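Local structure of toxin of toxin-antitoxin system (Rickettsia felis, 3ZVK) at the interface of chains A and B and the interface of chains A and C. The protein cleaves single-stranded RNA as the magnesium-dependent toxin of a type II toxin-antitoxin pair, and is neutralised by its cognate antitoxin VapB2. Coordinates in Å, arbitrary orientation; residue numbers count along the deposited sequence, not the author numbering. Chains: chain A/B, Toxin of toxin-antitoxin system; chain C, Antitoxin of toxin-antitoxin system VAPB.

Contact 1: the interface of chains A and B. Residues chain A 38-39, 41-42, 45, 70, 72; chain B 73-75, 78-79, 81, 101.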
loop_
_atom_site.group_PDB
_atom_site.type_symbol
_atom_site.label_atom_id
_atom_site.label_comp_id
_atom_site.label_asym_id
_atom_site.label_seq_id
_atom_site.Cartn_x
_atom_site.Cartn_y
_atom_site.Cartn_z
ATOM N N SER A 38 11.497 13.730 15.055
ATOM C CA SER A 38 12.386 13.151 14.053
ATOM C C SER A 38 13.401 14.245 13.596
ATOM O O SER A 38 14.512 13.879 13.204
ATOM C CB SER A 38 11.597 12.584 12.876
ATOM O OG SER A 38 10.709 13.521 12.287
ATOM N N ILE A 39 13.042 15.583 13.731
ATOM C CA ILE A 39 13.901 16.760 13.423
ATOM C C ILE A 39 15.127 16.822 14.371
ATOM O O ILE A 39 16.236 17.088 13.928
ATOM C CB ILE A 39 13.117 18.124 13.357
ATOM C CG1 ILE A 39 11.821 18.052 12.492
ATOM C CG2 ILE A 39 14.036 19.274 12.914
ATOM C CD1 ILE A 39 12.006 17.598 10.995
ATOM N N LEU A 41 16.305 14.101 15.897
ATOM C CA LEU A 41 17.044 12.904 15.470
ATOM C C LEU A 41 17.891 13.150 14.233
ATOM O O LEU A 41 19.025 12.664 14.165
ATOM C CB LEU A 41 16.131 11.678 15.329
ATOM C CG LEU A 41 16.837 10.355 15.066
ATOM C CD1 LEU A 41 17.877 9.994 16.180
ATOM C CD2 LEU A 41 15.859 9.265 14.678
ATOM N N ALA A 42 17.387 13.983 13.298
ATOM C CA ALA A 42 18.125 14.387 12.098
ATOM C C ALA A 42 19.402 15.102 12.539
ATOM O O ALA A 42 20.484 14.779 12.050
ATOM C CB ALA A 42 17.275 15.301 11.242
ATOM N N GLN A 45 21.807 12.535 14.335
ATOM C CA GLN A 45 22.426 11.686 13.302
ATOM C C GLN A 45 23.529 12.451 12.525
ATOM O O GLN A 45 24.576 11.881 12.211
ATOM C CB GLN A 45 21.371 11.093 12.362
ATOM C CG GLN A 45 20.636 9.858 12.938
ATOM C CD GLN A 45 21.530 8.651 13.206
ATOM O OE1 GLN A 45 21.233 7.828 14.032
ATOM N NE2 GLN A 45 22.681 8.534 12.558
ATOM N N ILE A 70 10.319 8.286 19.213
ATOM C CA ILE A 70 10.701 9.178 18.099
ATOM C C ILE A 70 9.409 9.528 17.346
ATOM O O ILE A 70 8.737 8.632 16.837
ATOM C CB ILE A 70 11.804 8.574 17.191
ATOM C CG1 ILE A 70 12.999 8.098 18.051
ATOM C CG2 ILE A 70 12.250 9.603 16.123
ATOM C CD1 ILE A 70 13.683 6.910 17.482
ATOM N N ASP A 72 7.448 11.350 14.338
ATOM C CA ASP A 72 7.613 11.836 12.970
ATOM C C ASP A 72 7.034 13.246 12.794
ATOM O O ASP A 72 5.991 13.560 13.385
ATOM C CB ASP A 72 6.961 10.855 11.975
ATOM C CG ASP A 72 7.627 9.472 11.933
ATOM O OD1 ASP A 72 8.794 9.334 12.449
ATOM O OD2 ASP A 72 6.982 8.516 11.404
ATOM N N PHE B 73 8.089 13.259 7.742
ATOM C CA PHE B 73 9.551 13.162 7.808
ATOM C C PHE B 73 9.824 12.212 8.963
ATOM O O PHE B 73 9.583 12.539 10.117
ATOM C CB PHE B 73 10.205 14.547 7.981
ATOM C CG PHE B 73 11.711 14.474 7.964
ATOM C CD1 PHE B 73 12.412 14.510 6.761
ATOM C CD2 PHE B 73 12.431 14.336 9.153
ATOM C CE1 PHE B 73 13.808 14.417 6.747
ATOM C CE2 PHE B 73 13.824 14.222 9.136
ATOM C CZ PHE B 73 14.500 14.260 7.938
ATOM N N SER B 74 10.198 11.001 8.641
ATOM C CA SER B 74 10.326 9.896 9.603
ATOM C C SER B 74 11.718 9.610 10.083
ATOM O O SER B 74 12.680 10.131 9.538
ATOM C CB SER B 74 9.722 8.620 9.014
ATOM O OG SER B 74 10.273 8.355 7.732
ATOM N N ALA B 75 11.813 8.731 11.082
ATOM C CA ALA B 75 13.040 8.260 11.728
ATOM C C ALA B 75 14.005 7.653 10.706
ATOM O O ALA B 75 15.208 7.867 10.818
ATOM C CB ALA B 75 12.698 7.251 12.826
ATOM N N THR B 78 16.537 10.228 8.915
ATOM C CA THR B 78 17.554 10.829 9.773
ATOM C C THR B 78 18.977 10.355 9.507
ATOM O O THR B 78 19.872 11.204 9.460
ATOM C CB THR B 78 17.143 10.831 11.238
ATOM O OG1 THR B 78 17.235 9.513 11.756
ATOM C CG2 THR B 78 15.763 11.364 11.446
ATOM N N PHE B 79 19.196 9.026 9.304
ATOM C CA PHE B 79 20.531 8.516 8.997
ATOM C C PHE B 79 21.043 9.115 7.670
ATOM O O PHE B 79 22.203 9.492 7.598
ATOM C CB PHE B 79 20.555 6.975 8.948
ATOM C CG PHE B 79 21.833 6.415 8.355
ATOM C CD1 PHE B 79 23.009 6.373 9.104
ATOM C CD2 PHE B 79 21.880 5.994 7.028
ATOM C CE1 PHE B 79 24.215 5.927 8.534
ATOM C CE2 PHE B 79 23.083 5.525 6.460
ATOM C CZ PHE B 79 24.238 5.496 7.225
ATOM N N TYR B 81 20.008 11.960 6.212
ATOM C CA TYR B 81 20.224 13.399 6.412
ATOM C C TYR B 81 21.616 13.634 7.043
ATOM O O TYR B 81 22.340 14.532 6.615
ATOM C CB TYR B 81 19.094 14.009 7.280
ATOM C CG TYR B 81 19.385 15.409 7.772
ATOM C CD1 TYR B 81 20.046 15.621 8.985
ATOM C CD2 TYR B 81 18.972 16.518 7.054
ATOM C CE1 TYR B 81 20.315 16.903 9.447
ATOM C CE2 TYR B 81 19.221 17.812 7.518
ATOM C CZ TYR B 81 19.888 17.997 8.715
ATOM O OH TYR B 81 20.137 19.262 9.169
ATOM N N LEU B 101 16.782 18.764 4.163
ATOM C CA LEU B 101 15.799 17.833 4.741
ATOM C C LEU B 101 14.939 17.170 3.622
ATOM O O LEU B 101 14.702 15.956 3.666
ATOM C CB LEU B 101 14.891 18.548 5.749
ATOM C CG LEU B 101 15.491 18.906 7.123
ATOM C CD1 LEU B 101 14.673 19.985 7.793
ATOM C CD2 LEU B 101 15.545 17.709 8.054
HETATM O O HOH W 1 23.734 9.737 10.122
#
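B:Thr78 sits at the apolar centre of this toxin-toxin interface, where two PIN-domain ribonucleases of the VapC family meet about a two-fold axis. The patch sets helix 38-50 of chain A against the start of helix 76-90 of chain B and the loop leading into it. The methyl CG2 of B:Thr78, anti to its carbonyl carbon, points into the surface of the opposing helix, 3.3 Å from the carbonyl O of A:Ser38, while its CB lies over the backbone of A:Ala42. A:Leu41 crosses this threonine at about a right angle; its CG is anti to the backbone N (chi1 -172°), which brings CD2 to the OG1 side. That hydroxyl occupies the crowded position between N and carbonyl carbon and turns back to its own chain, donating to the carbonyl O of B:Ala75 at 2.8 Å in the carbonyl plane. The hydroxyl thus finds its partner within chain B, which holds the methyl turned to chain A.

Beside this core, the methyl CB of A:Ala42 packs on the CD1 side of the B:Tyr81 ring, 3.6 Å away. Nearer the start of helix 38-50, A:Ile39 meets B:Phe73 at about a right angle, its CD1 3.8 Å from ring atom CD2.

At the rim, A:Ser38 OG donates to the carbonyl O of B:Phe73 at 2.6 Å, approaching from above the carbonyl plane, 37° out of it; A:Ser38 OG also lies in plane at the edge of the B:Phe73 ring. A:Asp72 lays its carboxylate alongside B:Ser74, and OD1 receives a weak bond from the backbone N of B:Ala75. At the opposite end A:Gln45 bends at chi2 (-63°) over B:Thr78, so that its NE2 reaches a water at 2.9 Å, which also bonds to the carbonyl oxygens of A:Gln45 and B:Phe79.

Contact 2: the interface of chains A and C. Residues chain A 11, 14-15, 44, 46-48, 51, 57; chain C 76-78.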
loop_
_atom_site.group_PDB
_atom_site.type_symbol
_atom_site.label_atom_id
_atom_site.label_comp_id
_atom_site.label_asym_id
_atom_site.label_seq_id
_atom_site.Cartn_x
_atom_site.Cartn_y
_atom_site.Cartn_z
ATOM N N VAL A 11 22.094 16.497 23.157
ATOM C CA VAL A 11 23.545 16.610 22.994
ATOM C C VAL A 11 24.262 16.650 24.372
ATOM O O VAL A 11 25.216 15.898 24.581
ATOM C CB VAL A 11 23.952 17.785 22.066
ATOM C CG1 VAL A 11 25.481 17.984 22.048
ATOM C CG2 VAL A 11 23.459 17.549 20.636
ATOM N N ILE A 14 24.017 13.108 26.121
ATOM C CA ILE A 14 24.967 12.158 25.522
ATOM C C ILE A 14 26.406 12.493 25.890
ATOM O O ILE A 14 27.137 11.624 26.357
ATOM C CB ILE A 14 24.734 11.964 23.988
ATOM C CG1 ILE A 14 23.329 11.413 23.692
ATOM C CG2 ILE A 14 25.813 11.071 23.348
ATOM C CD1 ILE A 14 22.861 11.646 22.272
ATOM N N ASN A 15 26.801 13.753 25.718
ATOM C CA ASN A 15 28.152 14.177 26.026
ATOM C C ASN A 15 28.484 14.235 27.496
ATOM O O ASN A 15 29.508 13.679 27.895
ATOM C CB ASN A 15 28.480 15.508 25.348
ATOM C CG ASN A 15 28.634 15.434 23.852
ATOM O OD1 ASN A 15 28.962 14.388 23.276
ATOM N ND2 ASN A 15 28.425 16.553 23.193
ATOM N N LEU A 44 20.919 14.928 15.580
ATOM C CA LEU A 44 21.751 13.976 16.329
ATOM C C LEU A 44 22.488 13.006 15.388
ATOM O O LEU A 44 23.671 12.736 15.574
ATOM C CB LEU A 44 20.915 13.233 17.399
ATOM C CG LEU A 44 20.281 14.086 18.515
ATOM C CD1 LEU A 44 19.375 13.224 19.361
ATOM C CD2 LEU A 44 21.348 14.841 19.382
ATOM N N TYR A 46 23.331 13.750 12.295
ATOM C CA TYR A 46 24.363 14.606 11.708
ATOM C C TYR A 46 25.587 14.719 12.653
ATOM O O TYR A 46 26.719 14.693 12.182
ATOM C CB TYR A 46 23.798 16.001 11.347
ATOM C CG TYR A 46 24.824 17.093 11.210
ATOM C CD1 TYR A 46 25.742 17.094 10.155
ATOM C CD2 TYR A 46 24.864 18.160 12.114
ATOM C CE1 TYR A 46 26.676 18.126 10.005
ATOM C CE2 TYR A 46 25.783 19.208 11.962
ATOM C CZ TYR A 46 26.672 19.194 10.894
ATOM O OH TYR A 46 27.571 20.227 10.731
ATOM N N GLY A 47 25.335 14.819 13.960
ATOM C CA GLY A 47 26.372 14.858 14.981
ATOM C C GLY A 47 27.255 13.629 14.927
ATOM O O GLY A 47 28.474 13.741 14.995
ATOM N N VAL A 48 26.645 12.462 14.740
ATOM C CA VAL A 48 27.317 11.159 14.634
ATOM C C VAL A 48 28.170 11.082 13.368
ATOM O O VAL A 48 29.356 10.764 13.446
ATOM C CB VAL A 48 26.287 9.969 14.737
ATOM C CG1 VAL A 48 26.938 8.628 14.401
ATOM C CG2 VAL A 48 25.615 9.925 16.128
ATOM N N SER A 51 31.354 13.423 13.420
ATOM C CA SER A 51 32.345 13.054 14.425
ATOM C C SER A 51 33.440 12.106 13.947
ATOM O O SER A 51 33.328 11.504 12.867
ATOM C CB SER A 51 31.646 12.488 15.653
ATOM O OG SER A 51 31.185 11.165 15.436
ATOM N N ASN A 57 29.755 7.019 18.962
ATOM C CA ASN A 57 28.715 8.034 19.026
ATOM C C ASN A 57 27.373 7.501 18.621
ATOM O O ASN A 57 26.384 7.838 19.278
ATOM C CB ASN A 57 29.124 9.291 18.269
ATOM C CG ASN A 57 30.127 10.124 19.046
ATOM O OD1 ASN A 57 30.076 10.237 20.297
ATOM N ND2 ASN A 57 31.041 10.749 18.316
ATOM N N TYR C 76 28.652 18.689 17.452
ATOM C CA TYR C 76 27.917 18.082 18.564
ATOM C C TYR C 76 28.677 17.061 19.392
ATOM O O TYR C 76 28.624 17.143 20.614
ATOM C CB TYR C 76 26.626 17.447 18.086
ATOM C CG TYR C 76 25.617 18.380 17.458
ATOM C CD1 TYR C 76 25.364 19.636 18.002
ATOM C CD2 TYR C 76 24.809 17.952 16.404
ATOM C CE1 TYR C 76 24.398 20.478 17.453
ATOM C CE2 TYR C 76 23.856 18.787 15.836
ATOM C CZ TYR C 76 23.633 20.040 16.379
ATOM O OH TYR C 76 22.662 20.845 15.833
ATOM N N PHE C 77 29.346 16.095 18.756
ATOM C CA PHE C 77 30.040 15.023 19.466
ATOM C C PHE C 77 31.527 14.976 19.156
ATOM O O PHE C 77 31.952 15.528 18.145
ATOM C CB PHE C 77 29.389 13.648 19.132
ATOM C CG PHE C 77 27.900 13.555 19.378
ATOM C CD1 PHE C 77 27.376 13.699 20.660
ATOM C CD2 PHE C 77 27.016 13.363 18.323
ATOM C CE1 PHE C 77 25.990 13.695 20.874
ATOM C CE2 PHE C 77 25.636 13.321 18.544
ATOM C CZ PHE C 77 25.130 13.504 19.815
ATOM N N GLU C 78 32.304 14.259 19.994
ATOM C CA GLU C 78 33.748 14.049 19.827
ATOM C C GLU C 78 33.957 12.720 19.099
ATOM O O GLU C 78 34.039 12.692 17.877
ATOM C CB GLU C 78 34.473 14.012 21.192
HETATM O O HOH W 2 29.650 15.887 15.908
#
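The C-terminal tail of antitoxin chain C, a loop without helix or strand, turning at C:Tyr76 and extended at C:Phe77, enters a groove of the toxin lined by helices 7-16, 38-50 and 54-65, with the loop at A:Ser51 near its end. The groove belongs to the PIN domain of VapC, and the VapB tail that fills it ends a chain of the MazE-like antitoxin family. C:Phe77 is the plug, hiding 143 Å² against chain A. Its CG is anti to the carbonyl carbon (chi1 -54°), which drives the ring tip first between the helices. CE1 meets the CG2 branch of A:Ile14 at 3.6 Å, and CZ reaches the CD1 methyl of A:Ile14 and the CD2 methyl of A:Leu44. The CD2 side runs along the backbone of A:Gly47; the absence of a side chain there probably permits this closeness. Around the ring edge, in its plane, lie A:Asn15 OD1, A:Leu44 O and A:Val48 N, while C:Tyr76 CB covers one face toward the rim, 4.1 Å above the plane. Alongside, A:Asn57 runs past in the opposite direction, its amide turned 35° from the ring and its CG 3.6 Å from CB of C:Phe77.

C:Tyr76 stays nearer the mouth; its ring rests against the CG2 methyl of A:Val11, crossed at about a right angle, and against A:Gly47 CA, 3.7 Å from CD2, with CE2 near A:Tyr46 CD2.

The main chain of the tail is gripped on both sides. A:Asn15 ND2 donates to the carbonyl O of C:Tyr76 at 2.7 Å, nearly along the C=O axis (163°) and within the amide plane, so the side-chain amide is well aimed. Opposite, a water bonds to A:Gly47 O at 2.6 Å and to both N and O of C:Phe77. In a second shell, A:Ser51 OG donates to A:Val48 O and accepts from A:Asn57 ND2 at 2.9 Å, a relay that fixes the rotation of the A:Asn57 amide.

The C-alpha centres of contact 1 and contact 2 lie about 15 Å apart, and helix 38-50 of one toxin serves both. A:Ser38, A:Ile39, A:Leu41, A:Ala42 and A:Gln45 turn to the second toxin, while A:Leu44, A:Tyr46, A:Gly47 and A:Val48 turn to the antitoxin, so neighbouring residues of one helix face different partners. Contact 1 is one of the VapC-VapC joints that alternate with VapB-VapB joints in the deposited assembly of four toxins and four antitoxins; contact 2 ties a toxin to an antitoxin. The shared helix may couple antitoxin binding to toxin pairing, although the structure alone does not show this.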